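Long-range contacts in autoinducer 2-binding protein LsrB (Clostridium saccharobutylicum DSM 13864, PDB 6DSP), which binds the signalling molecule autoinducer-2 between its two lobes, as a receptor of the LsrB family of solute-binding proteins: residues N33-S38 / G269-G274; I27-G32 / W109-D114; I217-C222 / N244-G249; I154-H159 / W186-P191. One frame throughout, in Å; residues are numbered along the deposited sequence.

Interaction 1. Residues N33-S38 / G269-G274; sequences NAFFES and GLWDCG. With PAV ((2R,4S)-2-methyl-2,3,3,4-tetrahydroxytetrahydrofuran), chain C.
Asn33 OD1 is gripped twice, by Ser225 OG and by the backbone N of Phe35, the residue whose ring meets Leu270, Trp271 and Cys273. The Phe35 N to Asn33 OD1 bond is 3.1 Å long, its donor lying above the carbonyl plane, and it caps helix 34-50. Phe35 has CG anti to the backbone N (chi1 178°), and its ring meets 269-274, where the chain of this two-lobed periplasmic binding protein passes between lobes. Phe35 CE1 is 3.5 Å from Cys273 CB; the same atom lies 3.6 Å from Trp271 CZ2, the two side chains crossing at about a right angle. Leu270 CD2 comes to the edge of the Phe35 ring, 3.8 Å from CD1. Cys273 SG makes an oblique sulfur-aromatic contact with this ring and also touches Ser38 CB at 3.9 Å. Over one face of Phe35 sits the ligand methyl C1, 3.5 Å from CD1. The indole edge of Trp271 brings CZ2 within 3.4 Å of ligand O3.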
loop_
_atom_site.group_PDB
_atom_site.type_symbol
_atom_site.label_atom_id
_atom_site.label_comp_id
_atom_site.label_asym_id
_atom_site.label_seq_id
_atom_site.Cartn_x
_atom_site.Cartn_y
_atom_site.Cartn_z
ATOM N N ASN A 33 -9.995 -7.056 3.720
ATOM C CA ASN A 33 -8.616 -7.029 4.170
ATOM C C ASN A 33 -8.479 -5.865 5.140
ATOM O O ASN A 33 -9.033 -4.786 4.903
ATOM C CB ASN A 33 -7.742 -6.790 2.941
ATOM C CG ASN A 33 -6.261 -6.668 3.262
ATOM O OD1 ASN A 33 -5.769 -5.604 3.650
ATOM N ND2 ASN A 33 -5.527 -7.746 3.026
ATOM N N ALA A 34 -7.746 -6.091 6.224
ATOM C CA ALA A 34 -7.728 -5.143 7.325
ATOM C C ALA A 34 -7.243 -3.753 6.906
ATOM O O ALA A 34 -7.725 -2.746 7.425
ATOM C CB ALA A 34 -6.870 -5.688 8.462
ATOM N N PHE A 35 -6.274 -3.669 5.986
ATOM C CA PHE A 35 -5.773 -2.367 5.546
ATOM C C PHE A 35 -6.913 -1.529 4.989
ATOM O O PHE A 35 -7.048 -0.329 5.307
ATOM C CB PHE A 35 -4.713 -2.576 4.466
ATOM C CG PHE A 35 -4.162 -1.301 3.895
ATOM C CD1 PHE A 35 -3.133 -0.589 4.523
ATOM C CD2 PHE A 35 -4.727 -0.775 2.747
ATOM C CE1 PHE A 35 -2.637 0.596 3.982
ATOM C CE2 PHE A 35 -4.243 0.410 2.187
ATOM C CZ PHE A 35 -3.208 1.104 2.825
ATOM N N PHE A 36 -7.735 -2.140 4.139
ATOM C CA PHE A 36 -8.796 -1.418 3.449
ATOM C C PHE A 36 -9.971 -1.156 4.362
ATOM O O PHE A 36 -10.587 -0.085 4.292
ATOM C CB PHE A 36 -9.170 -2.179 2.177
ATOM C CG PHE A 36 -8.036 -2.169 1.203
ATOM C CD1 PHE A 36 -7.734 -0.999 0.508
ATOM C CD2 PHE A 36 -7.195 -3.251 1.030
ATOM C CE1 PHE A 36 -6.631 -0.912 -0.328
ATOM C CE2 PHE A 36 -6.083 -3.150 0.168
ATOM C CZ PHE A 36 -5.834 -1.975 -0.520
ATOM N N GLU A 37 -10.272 -2.095 5.256
ATOM C CA GLU A 37 -11.339 -1.848 6.214
ATOM C C GLU A 37 -10.974 -0.714 7.150
ATOM O O GLU A 37 -11.813 0.136 7.462
ATOM C CB GLU A 37 -11.652 -3.132 6.973
ATOM C CG GLU A 37 -12.222 -4.220 6.047
ATOM C CD GLU A 37 -13.520 -3.799 5.319
ATOM O OE1 GLU A 37 -14.435 -3.194 5.955
ATOM O OE2 GLU A 37 -13.622 -4.073 4.086
ATOM N N SER A 38 -9.715 -0.670 7.615
ATOM C CA SER A 38 -9.282 0.424 8.482
ATOM C C SER A 38 -9.240 1.749 7.733
ATOM O O SER A 38 -9.594 2.803 8.291
ATOM C CB SER A 38 -7.936 0.080 9.098
ATOM O OG SER A 38 -8.108 -0.854 10.155
ATOM N N GLY A 269 5.927 -2.466 9.261
ATOM C CA GLY A 269 5.568 -1.067 9.166
ATOM C C GLY A 269 4.231 -0.804 8.506
ATOM O O GLY A 269 3.607 -1.689 7.904
ATOM N N LEU A 270 3.825 0.456 8.598
ATOM C CA LEU A 270 2.702 0.976 7.817
ATOM C C LEU A 270 2.740 2.491 7.954
ATOM O O LEU A 270 3.822 3.094 7.871
ATOM C CB LEU A 270 1.346 0.371 8.226
ATOM C CG LEU A 270 0.315 0.452 7.076
ATOM C CD1 LEU A 270 0.530 -0.604 5.991
ATOM C CD2 LEU A 270 -1.108 0.382 7.644
ATOM N N TRP A 271 1.575 3.104 8.112
ATOM C CA TRP A 271 1.344 4.546 8.082
ATOM C C TRP A 271 -0.133 4.675 8.448
ATOM O O TRP A 271 -0.832 3.664 8.604
ATOM C CB TRP A 271 1.644 5.129 6.674
ATOM C CG TRP A 271 0.954 4.370 5.569
ATOM C CD1 TRP A 271 -0.344 4.537 5.154
ATOM C CD2 TRP A 271 1.482 3.281 4.797
ATOM N NE1 TRP A 271 -0.659 3.621 4.176
ATOM C CE2 TRP A 271 0.443 2.834 3.930
ATOM C CE3 TRP A 271 2.735 2.662 4.719
ATOM C CZ2 TRP A 271 0.634 1.791 3.018
ATOM C CZ3 TRP A 271 2.914 1.622 3.812
ATOM C CH2 TRP A 271 1.860 1.193 2.978
ATOM N N ASP A 272 -0.628 5.906 8.561
ATOM C CA ASP A 272 -1.999 6.096 9.047
ATOM C C ASP A 272 -2.949 5.941 7.861
ATOM O O ASP A 272 -3.285 6.903 7.171
ATOM C CB ASP A 272 -2.131 7.454 9.728
ATOM C CG ASP A 272 -3.481 7.668 10.364
ATOM O OD1 ASP A 272 -4.465 6.968 10.029
ATOM O OD2 ASP A 272 -3.539 8.589 11.200
ATOM N N CYS A 273 -3.371 4.694 7.596
ATOM C CA CYS A 273 -4.204 4.467 6.420
ATOM C C CYS A 273 -5.614 5.025 6.583
ATOM O O CYS A 273 -6.258 5.313 5.572
ATOM C CB CYS A 273 -4.230 2.988 6.024
ATOM S SG CYS A 273 -5.053 1.931 7.224
ATOM N N GLY A 274 -6.104 5.192 7.818
ATOM C CA GLY A 274 -7.383 5.851 8.022
ATOM C C GLY A 274 -7.358 7.300 7.592
ATOM O O GLY A 274 -8.254 7.756 6.880
HETATM O O2 PAV C . 1.312 -2.856 1.285
HETATM C C2 PAV C . -0.085 -2.496 1.243
HETATM C C1 PAV C . -0.636 -2.091 2.628
HETATM O O5 PAV C . -0.793 -3.829 0.975
HETATM C C5 PAV C . -1.985 -3.532 0.388
HETATM C C4 PAV C . -1.981 -2.031 0.048
HETATM O O4 PAV C . -2.483 -1.815 -1.268
HETATM C C3 PAV C . -0.501 -1.677 0.233
HETATM O O3 PAV C . -0.361 -0.333 0.603
HETATM O O13 PAV C . 0.218 -1.964 -0.946
#

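Interaction 2. Residues I27-G32 / W109-D114; sequences IPKLTG and WDSDVD. With PAV ((2R,4S)-2-methyl-2,3,3,4-tetrahydroxytetrahydrofuran), chain C.
Lys29 and Asp110 bear opposite charges and share a ligand hydroxyl, yet their charged atoms do not touch: Lys29 NZ stays 4.2 Å from Asp110 OD2. Both residues sit in loops that follow strands 23-27 and 105-109, two parallel strands of one mixed sheet with strand 81-84 between them, the strand-end position from which this periplasmic-binding-protein fold builds its ligand cleft. The backbone around Asp110 makes a tight classic gamma turn, with positive phi (74°) and a 2.8 Å bond from Ser111 N to Trp109 O. From this bend the carboxylate takes the ligand with both oxygens: ligand O3 donates to OD1 and ligand O4 to OD2, the latter at 2.6 Å. Lys29 NZ in turn donates to ligand O4 at 2.8 Å, so that this hydroxyl both gives and receives. The lysine chain is extended beyond CG and delivers its amine past Ser111, where CE presses on Ser111 CB at 3.4 Å, tighter than usual for two carbons. Further partners steady the pair: Asp167 forms a salt bridge with Lys29, while Ser85 and Gln124 bind OD2 and OD1 of Asp110, an arrangement consistent with a charged carboxylate. The loops are joined a second time by a weak bond from Trp109 NE1 to Ile27 O, 3.4 Å long, which runs from the indole edge.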
loop_
_atom_site.group_PDB
_atom_site.type_symbol
_atom_site.label_atom_id
_atom_site.label_comp_id
_atom_site.label_asym_id
_atom_site.label_seq_id
_atom_site.Cartn_x
_atom_site.Cartn_y
_atom_site.Cartn_z
ATOM N N ILE A 27 -13.025 3.194 -3.346
ATOM C CA ILE A 27 -12.841 1.852 -3.895
ATOM C C ILE A 27 -11.498 1.293 -3.428
ATOM O O ILE A 27 -10.443 1.870 -3.736
ATOM C CB ILE A 27 -12.920 1.833 -5.431
ATOM C CG1 ILE A 27 -14.240 2.463 -5.907
ATOM C CG2 ILE A 27 -12.744 0.387 -5.938
ATOM C CD1 ILE A 27 -14.363 2.602 -7.416
ATOM N N PRO A 28 -11.493 0.172 -2.700
ATOM C CA PRO A 28 -10.259 -0.454 -2.251
ATOM C C PRO A 28 -9.776 -1.463 -3.290
ATOM O O PRO A 28 -10.485 -1.789 -4.243
ATOM C CB PRO A 28 -10.733 -1.214 -1.008
ATOM C CG PRO A 28 -12.122 -1.707 -1.409
ATOM C CD PRO A 28 -12.693 -0.544 -2.184
ATOM N N LYS A 29 -8.551 -1.964 -3.089
ATOM C CA LYS A 29 -8.111 -3.071 -3.941
ATOM C C LYS A 29 -8.985 -4.302 -3.743
ATOM O O LYS A 29 -9.212 -5.058 -4.700
ATOM C CB LYS A 29 -6.649 -3.429 -3.660
ATOM C CG LYS A 29 -5.653 -2.437 -4.149
ATOM C CD LYS A 29 -4.216 -2.949 -3.896
ATOM C CE LYS A 29 -3.139 -1.968 -4.300
ATOM N NZ LYS A 29 -1.813 -2.505 -3.860
ATOM N N LEU A 30 -9.456 -4.528 -2.521
ATOM C CA LEU A 30 -10.457 -5.531 -2.193
ATOM C C LEU A 30 -11.026 -5.177 -0.832
ATOM O O LEU A 30 -10.368 -4.490 -0.031
ATOM C CB LEU A 30 -9.859 -6.949 -2.154
ATOM C CG LEU A 30 -8.924 -7.353 -1.003
ATOM C CD1 LEU A 30 -8.596 -8.842 -1.094
ATOM C CD2 LEU A 30 -7.628 -6.532 -1.019
ATOM N N THR A 31 -12.263 -5.602 -0.588
ATOM C CA THR A 31 -12.839 -5.455 0.744
ATOM C C THR A 31 -12.415 -6.625 1.635
ATOM O O THR A 31 -11.884 -7.629 1.161
ATOM C CB THR A 31 -14.359 -5.431 0.669
ATOM O OG1 THR A 31 -14.807 -6.620 0.032
ATOM C CG2 THR A 31 -14.835 -4.211 -0.138
ATOM N N GLY A 32 -12.613 -6.484 2.944
ATOM C CA GLY A 32 -12.353 -7.611 3.832
ATOM C C GLY A 32 -10.893 -7.927 4.099
ATOM O O GLY A 32 -10.578 -9.029 4.548
ATOM N N TRP A 109 -5.724 6.716 -4.365
ATOM C CA TRP A 109 -4.990 6.633 -3.116
ATOM C C TRP A 109 -4.312 5.281 -3.102
ATOM O O TRP A 109 -4.799 4.346 -3.756
ATOM C CB TRP A 109 -5.962 6.807 -1.924
ATOM C CG TRP A 109 -6.873 5.615 -1.709
ATOM C CD1 TRP A 109 -7.886 5.181 -2.545
ATOM C CD2 TRP A 109 -6.794 4.662 -0.652
ATOM N NE1 TRP A 109 -8.444 4.007 -2.037
ATOM C CE2 TRP A 109 -7.779 3.658 -0.889
ATOM C CE3 TRP A 109 -5.981 4.548 0.476
ATOM C CZ2 TRP A 109 -7.965 2.569 -0.030
ATOM C CZ3 TRP A 109 -6.176 3.459 1.341
ATOM C CH2 TRP A 109 -7.179 2.495 1.083
ATOM N N ASP A 110 -3.215 5.168 -2.339
ATOM C CA ASP A 110 -2.558 3.883 -2.059
ATOM C C ASP A 110 -1.794 3.344 -3.265
ATOM O O ASP A 110 -0.557 3.331 -3.249
ATOM C CB ASP A 110 -3.565 2.885 -1.470
ATOM C CG ASP A 110 -2.955 1.534 -1.189
ATOM O OD1 ASP A 110 -1.858 1.508 -0.576
ATOM O OD2 ASP A 110 -3.604 0.496 -1.515
ATOM N N SER A 111 -2.485 2.945 -4.329
ATOM C CA SER A 111 -1.836 2.464 -5.548
ATOM C C SER A 111 -2.400 3.209 -6.752
ATOM O O SER A 111 -3.611 3.143 -7.030
ATOM C CB SER A 111 -2.009 0.955 -5.724
ATOM O OG SER A 111 -1.213 0.584 -6.842
ATOM N N ASP A 112 -1.525 3.915 -7.451
ATOM C CA ASP A 112 -1.909 4.894 -8.453
ATOM C C ASP A 112 -2.262 4.227 -9.789
ATOM O O ASP A 112 -2.105 3.007 -9.982
ATOM C CB ASP A 112 -0.736 5.864 -8.664
ATOM C CG ASP A 112 -1.175 7.274 -9.064
ATOM O OD1 ASP A 112 -2.379 7.545 -9.336
ATOM O OD2 ASP A 112 -0.276 8.130 -9.111
ATOM N N VAL A 113 -2.796 5.057 -10.689
ATOM C CA VAL A 113 -3.038 4.665 -12.076
ATOM C C VAL A 113 -2.237 5.596 -12.989
ATOM O O VAL A 113 -1.477 6.448 -12.505
ATOM C CB VAL A 113 -4.546 4.712 -12.423
ATOM C CG1 VAL A 113 -5.302 3.802 -11.503
ATOM C CG2 VAL A 113 -5.063 6.154 -12.306
ATOM N N ASP A 114 -2.431 5.507 -14.310
ATOM C CA ASP A 114 -1.777 6.433 -15.218
ATOM C C ASP A 114 -2.184 7.846 -14.806
ATOM O O ASP A 114 -3.389 8.120 -14.699
ATOM C CB ASP A 114 -2.260 6.134 -16.641
ATOM C CG ASP A 114 -1.601 6.983 -17.714
ATOM O OD1 ASP A 114 -1.172 8.093 -17.419
ATOM O OD2 ASP A 114 -1.578 6.510 -18.872
HETATM O O2 PAV C . 1.312 -2.856 1.285
HETATM C C2 PAV C . -0.085 -2.496 1.243
HETATM C C1 PAV C . -0.636 -2.091 2.628
HETATM O O5 PAV C . -0.793 -3.829 0.975
HETATM C C5 PAV C . -1.985 -3.532 0.388
HETATM C C4 PAV C . -1.981 -2.031 0.048
HETATM O O4 PAV C . -2.483 -1.815 -1.268
HETATM C C3 PAV C . -0.501 -1.677 0.233
HETATM O O3 PAV C . -0.361 -0.333 0.603
HETATM O O13 PAV C . 0.218 -1.964 -0.946
#

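Interaction 3. Residues I217-C222 / N244-G249; sequences IDLIIC and NVTITG
The beta-alpha-beta unit made of strand 219-222, helix 227-237 and strand 246-249 brings its two strands together as parallel neighbours, Leu219 beside Thr246 and Cys222 beside Gly249, their axes 16° apart. Four backbone bonds join them in the alternating parallel pattern. Thr246 N binds Asp218 O, and Ile220 N returns to Thr246 O at 2.9 Å; Thr248 N then binds Ile220 O, and Cys222 N closes the series on Thr248 O at 2.8 Å. On one face Leu219 CD1 lies against Thr246 CG2 at 3.7 Å, the methyl being brought there because CG2 is anti to the backbone N while OG1 turns to Arg145. On the other face Cys222 SG meets Ile247 CG2 at 4.2 Å. The last pair is especially close: Gly249 CA comes within 3.1 Å of Cys222 O, in a CA-H...O contact that leaves no room for a beta carbon. Strand 246-249 is one of the two outer strands of a four-stranded parallel sheet, with 155-160 on the far side of 219-222. Helix 127-144 packs on the face of Ile221, Thr246 and Thr248, whereas Ile220 faces helices 200-213 and 227-237, and Ile247 also packs on the latter.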
loop_
_atom_site.group_PDB
_atom_site.type_symbol
_atom_site.label_atom_id
_atom_site.label_comp_id
_atom_site.label_asym_id
_atom_site.label_seq_id
_atom_site.Cartn_x
_atom_site.Cartn_y
_atom_site.Cartn_z
ATOM N N ILE A 217 16.373 -19.625 3.901
ATOM C CA ILE A 217 16.222 -18.203 3.628
ATOM C C ILE A 217 16.372 -17.412 4.938
ATOM O O ILE A 217 15.948 -17.857 6.015
ATOM C CB ILE A 217 14.876 -17.956 2.920
ATOM C CG1 ILE A 217 14.862 -16.590 2.236
ATOM C CG2 ILE A 217 13.692 -18.151 3.892
ATOM C CD1 ILE A 217 13.717 -16.455 1.209
ATOM N N ASP A 218 16.958 -16.208 4.828
ATOM C CA ASP A 218 17.161 -15.372 6.002
ATOM C C ASP A 218 16.098 -14.304 6.175
ATOM O O ASP A 218 15.767 -13.942 7.316
ATOM C CB ASP A 218 18.511 -14.633 5.913
ATOM C CG ASP A 218 19.696 -15.564 6.075
ATOM O OD1 ASP A 218 19.786 -16.235 7.132
ATOM O OD2 ASP A 218 20.508 -15.627 5.125
ATOM N N LEU A 219 15.570 -13.780 5.077
ATOM C CA LEU A 219 14.699 -12.607 5.115
ATOM C C LEU A 219 13.637 -12.746 4.040
ATOM O O LEU A 219 13.961 -13.020 2.873
ATOM C CB LEU A 219 15.566 -11.355 4.808
ATOM C CG LEU A 219 14.821 -10.055 4.544
ATOM C CD1 LEU A 219 14.043 -9.606 5.801
ATOM C CD2 LEU A 219 15.800 -9.002 4.048
ATOM N N ILE A 220 12.380 -12.515 4.415
ATOM C CA ILE A 220 11.284 -12.470 3.432
ATOM C C ILE A 220 10.625 -11.113 3.570
ATOM O O ILE A 220 10.103 -10.791 4.644
ATOM C CB ILE A 220 10.253 -13.599 3.647
ATOM C CG1 ILE A 220 10.954 -14.969 3.754
ATOM C CG2 ILE A 220 9.218 -13.567 2.468
ATOM C CD1 ILE A 220 10.015 -16.098 4.139
ATOM N N ILE A 221 10.689 -10.309 2.502
ATOM C CA ILE A 221 10.137 -8.952 2.524
ATOM C C ILE A 221 8.727 -9.042 1.955
ATOM O O ILE A 221 8.553 -9.298 0.763
ATOM C CB ILE A 221 10.992 -7.966 1.699
ATOM C CG1 ILE A 221 12.466 -7.957 2.195
ATOM C CG2 ILE A 221 10.382 -6.578 1.788
ATOM C CD1 ILE A 221 13.381 -7.147 1.270
ATOM N N CYS A 222 7.737 -8.798 2.805
ATOM C CA CYS A 222 6.323 -8.996 2.454
ATOM C C CYS A 222 5.637 -7.635 2.341
ATOM O O CYS A 222 4.897 -7.233 3.250
ATOM C CB CYS A 222 5.655 -9.843 3.536
ATOM S SG CYS A 222 6.403 -11.487 3.634
ATOM N N ASN A 244 14.482 -17.893 13.921
ATOM C CA ASN A 244 14.826 -18.758 12.796
ATOM C C ASN A 244 14.911 -18.008 11.485
ATOM O O ASN A 244 15.791 -18.302 10.674
ATOM C CB ASN A 244 13.756 -19.838 12.607
ATOM C CG ASN A 244 13.635 -20.748 13.811
ATOM O OD1 ASN A 244 12.629 -20.735 14.505
ATOM N ND2 ASN A 244 14.645 -21.566 14.034
ATOM N N VAL A 245 14.004 -17.058 11.260
ATOM C CA VAL A 245 13.880 -16.397 9.967
ATOM C C VAL A 245 13.328 -15.005 10.214
ATOM O O VAL A 245 12.556 -14.788 11.161
ATOM C CB VAL A 245 12.964 -17.205 9.021
ATOM C CG1 VAL A 245 11.519 -17.292 9.582
ATOM C CG2 VAL A 245 12.964 -16.599 7.624
ATOM N N THR A 246 13.739 -14.050 9.379
ATOM C CA THR A 246 13.266 -12.688 9.538
ATOM C C THR A 246 12.206 -12.384 8.492
ATOM O O THR A 246 12.460 -12.477 7.294
ATOM C CB THR A 246 14.401 -11.671 9.446
ATOM O OG1 THR A 246 15.330 -11.907 10.535
ATOM C CG2 THR A 246 13.866 -10.241 9.489
ATOM N N ILE A 247 11.015 -12.016 8.960
ATOM C CA ILE A 247 9.891 -11.633 8.117
ATOM C C ILE A 247 9.559 -10.192 8.452
ATOM O O ILE A 247 9.431 -9.846 9.630
ATOM C CB ILE A 247 8.686 -12.547 8.393
ATOM C CG1 ILE A 247 8.995 -13.982 7.950
ATOM C CG2 ILE A 247 7.427 -11.998 7.677
ATOM C CD1 ILE A 247 8.131 -15.028 8.616
ATOM N N THR A 248 9.420 -9.356 7.425
ATOM C CA THR A 248 8.948 -7.998 7.658
ATOM C C THR A 248 8.090 -7.607 6.475
ATOM O O THR A 248 7.922 -8.391 5.536
ATOM C CB THR A 248 10.107 -7.013 7.892
ATOM O OG1 THR A 248 9.586 -5.797 8.440
ATOM C CG2 THR A 248 10.900 -6.742 6.617
ATOM N N GLY A 249 7.522 -6.406 6.518
ATOM C CA GLY A 249 6.611 -6.007 5.465
ATOM C C GLY A 249 5.691 -4.917 5.954
ATOM O O GLY A 249 5.985 -4.230 6.931
#

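Interaction 4. Residues I154-H159 / W186-P191; sequences IKYCWH and WQNVAP
Ile154 packs on a face of the Trp186 indole, the two side chains side by side and pointing the same way, with CB 3.6 Å from the centroid of the five-membered ring and 6° off the normal, a CH-pi contact. Here strands 155-160 and 187-195 run parallel as the two strands of a beta-alpha-beta unit, joined by backbone bonds from Gln187 N to Ile154 O, Tyr156 N to Gln187 O and Val189 N to Tyr156 O. The Tyr156 ring is sandwiched: Asn188 CA stands over one face, 4.0 Å from the centroid, and the edge of Trp186 approaches the opposite face, the planes 61° apart. On the other side of the sheet, Lys155 CB touches Val189 CG1 at 3.8 Å. In the next shell, Glu176 of helix 166-182 binds Tyr156 OH and Trp158 NE1 through OE1 and Asn188 ND2 through OE2, while Pro149 O holds Trp186 NE1. Asn188, its CG anti to the backbone N (chi1 -175°), also closes an Asx turn, OD1 accepting from Ala190 N at 2.9 Å. Where the backbones part, a water can donate to Ala190 O at 2.8 Å, though it has more acceptors in reach than protons; it accepts from Trp158 N at 2.9 Å and from Asn188 ND2 at 3.1 Å.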
loop_
_atom_site.group_PDB
_atom_site.type_symbol
_atom_site.label_atom_id
_atom_site.label_comp_id
_atom_site.label_asym_id
_atom_site.label_seq_id
_atom_site.Cartn_x
_atom_site.Cartn_y
_atom_site.Cartn_z
ATOM N N ILE A 154 23.226 -12.550 3.095
ATOM C CA ILE A 154 21.828 -12.738 3.488
ATOM C C ILE A 154 21.019 -13.237 2.295
ATOM O O ILE A 154 20.994 -12.606 1.236
ATOM C CB ILE A 154 21.261 -11.398 4.007
ATOM C CG1 ILE A 154 21.975 -10.897 5.287
ATOM C CG2 ILE A 154 19.710 -11.434 4.157
ATOM C CD1 ILE A 154 21.919 -11.866 6.458
ATOM N N LYS A 155 20.313 -14.351 2.484
ATOM C CA LYS A 155 19.435 -14.914 1.472
ATOM C C LYS A 155 18.034 -14.354 1.680
ATOM O O LYS A 155 17.497 -14.394 2.795
ATOM C CB LYS A 155 19.401 -16.437 1.603
ATOM C CG LYS A 155 20.679 -17.110 1.107
ATOM C CD LYS A 155 20.552 -18.630 1.129
ATOM C CE LYS A 155 21.740 -19.266 0.441
ATOM N NZ LYS A 155 21.635 -20.739 0.334
ATOM N N TYR A 156 17.458 -13.791 0.628
ATOM C CA TYR A 156 16.164 -13.131 0.805
ATOM C C TYR A 156 15.331 -13.241 -0.467
ATOM O O TYR A 156 15.812 -13.620 -1.537
ATOM C CB TYR A 156 16.343 -11.651 1.177
ATOM C CG TYR A 156 16.759 -10.823 -0.006
ATOM C CD1 TYR A 156 18.101 -10.768 -0.431
ATOM C CD2 TYR A 156 15.821 -10.102 -0.725
ATOM C CE1 TYR A 156 18.447 -10.028 -1.541
ATOM C CE2 TYR A 156 16.179 -9.364 -1.832
ATOM C CZ TYR A 156 17.461 -9.344 -2.244
ATOM O OH TYR A 156 17.795 -8.600 -3.342
ATOM N N CYS A 157 14.059 -12.877 -0.332
ATOM C CA CYS A 157 13.225 -12.635 -1.513
ATOM C C CYS A 157 12.073 -11.743 -1.107
ATOM O O CYS A 157 11.887 -11.428 0.073
ATOM C CB CYS A 157 12.696 -13.946 -2.141
ATOM S SG CYS A 157 11.425 -14.820 -1.219
ATOM N N TRP A 158 11.286 -11.348 -2.114
ATOM C CA TRP A 158 10.088 -10.536 -1.942
ATOM C C TRP A 158 8.845 -11.407 -2.148
ATOM O O TRP A 158 8.831 -12.294 -3.017
ATOM C CB TRP A 158 10.050 -9.392 -2.973
ATOM C CG TRP A 158 11.173 -8.414 -2.863
ATOM C CD1 TRP A 158 12.469 -8.600 -3.257
ATOM C CD2 TRP A 158 11.083 -7.073 -2.382
ATOM N NE1 TRP A 158 13.196 -7.453 -3.012
ATOM C CE2 TRP A 158 12.368 -6.500 -2.482
ATOM C CE3 TRP A 158 10.039 -6.296 -1.879
ATOM C CZ2 TRP A 158 12.641 -5.197 -2.060
ATOM C CZ3 TRP A 158 10.297 -5.009 -1.471
ATOM C CH2 TRP A 158 11.580 -4.458 -1.576
ATOM N N HIS A 159 7.827 -11.175 -1.320
ATOM C CA HIS A 159 6.521 -11.861 -1.395
ATOM C C HIS A 159 5.459 -10.773 -1.313
ATOM O O HIS A 159 5.316 -10.113 -0.278
ATOM C CB HIS A 159 6.384 -12.860 -0.231
ATOM C CG HIS A 159 5.025 -13.503 -0.130
ATOM N ND1 HIS A 159 4.670 -14.314 0.932
ATOM C CD2 HIS A 159 3.924 -13.420 -0.928
ATOM C CE1 HIS A 159 3.413 -14.710 0.780
ATOM N NE2 HIS A 159 2.939 -14.179 -0.335
ATOM N N TRP A 186 24.147 -9.615 -0.307
ATOM C CA TRP A 186 22.880 -10.319 -0.189
ATOM C C TRP A 186 22.566 -11.037 -1.494
ATOM O O TRP A 186 22.965 -10.605 -2.586
ATOM C CB TRP A 186 21.756 -9.340 0.142
ATOM C CG TRP A 186 21.801 -8.702 1.518
ATOM C CD1 TRP A 186 22.875 -8.604 2.369
ATOM C CD2 TRP A 186 20.712 -8.049 2.182
ATOM N NE1 TRP A 186 22.514 -7.946 3.513
ATOM C CE2 TRP A 186 21.187 -7.594 3.427
ATOM C CE3 TRP A 186 19.365 -7.814 1.846
ATOM C CZ2 TRP A 186 20.373 -6.893 4.326
ATOM C CZ3 TRP A 186 18.568 -7.127 2.739
ATOM C CH2 TRP A 186 19.056 -6.679 3.958
ATOM N N GLN A 187 21.791 -12.119 -1.380
ATOM C CA GLN A 187 21.441 -12.961 -2.514
ATOM C C GLN A 187 19.931 -13.071 -2.578
ATOM O O GLN A 187 19.299 -13.599 -1.657
ATOM C CB GLN A 187 22.030 -14.363 -2.336
ATOM C CG GLN A 187 23.563 -14.359 -2.269
ATOM C CD GLN A 187 24.137 -15.743 -2.038
ATOM O OE1 GLN A 187 23.412 -16.738 -2.081
ATOM N NE2 GLN A 187 25.443 -15.814 -1.811
ATOM N N ASN A 188 19.358 -12.614 -3.680
ATOM C CA ASN A 188 17.926 -12.786 -3.882
ATOM C C ASN A 188 17.725 -14.206 -4.398
ATOM O O ASN A 188 18.121 -14.531 -5.526
ATOM C CB ASN A 188 17.396 -11.743 -4.863
ATOM C CG ASN A 188 15.889 -11.809 -5.006
ATOM O OD1 ASN A 188 15.290 -12.871 -4.855
ATOM N ND2 ASN A 188 15.262 -10.675 -5.290
ATOM N N VAL A 189 17.150 -15.073 -3.559
ATOM C CA VAL A 189 17.014 -16.484 -3.917
ATOM C C VAL A 189 15.824 -16.763 -4.825
ATOM O O VAL A 189 15.633 -17.916 -5.246
ATOM C CB VAL A 189 17.019 -17.404 -2.676
ATOM C CG1 VAL A 189 18.310 -17.248 -1.924
ATOM C CG2 VAL A 189 15.845 -17.105 -1.727
ATOM N N ALA A 190 14.991 -15.762 -5.125
ATOM C CA ALA A 190 13.815 -15.958 -5.985
ATOM C C ALA A 190 13.517 -14.633 -6.672
ATOM O O ALA A 190 12.554 -13.933 -6.332
ATOM C CB ALA A 190 12.624 -16.456 -5.163
ATOM N N PRO A 191 14.334 -14.255 -7.655
ATOM C CA PRO A 191 14.188 -12.917 -8.262
ATOM C C PRO A 191 12.873 -12.684 -8.993
ATOM O O PRO A 191 12.515 -11.522 -9.199
ATOM C CB PRO A 191 15.396 -12.790 -9.195
ATOM C CG PRO A 191 15.998 -14.133 -9.297
ATOM C CD PRO A 191 15.496 -14.999 -8.174
HETATM O O HOH W 1 12.278 -11.558 -4.854
#

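In the fold
Two of the contacts build the pocket and two build the lobe behind it. Interactions 1 and 2, with centres 12 Å apart, both touch the ligand and meet each other: Phe36 CD1 packs on Pro28 CB at 3.4 Å, and Phe36 CZ on Asp110 OD2 at 3.5 Å. Interactions 3 and 4 are adjacent parts of one parallel sheet, centres 9 Å apart, stitched by Asp218 N to Lys155 O at 2.8 Å. Interaction 3 leads toward the ligand: strand 219-222 runs on into the pocket residues Asn223, Asp224 and Ser225. It also connects to interaction 1, where Gly269 N reaches Gly249 O at 2.9 Å. Interaction 4 stays about 11 Å, between nearest atoms, from interactions 1 and 2.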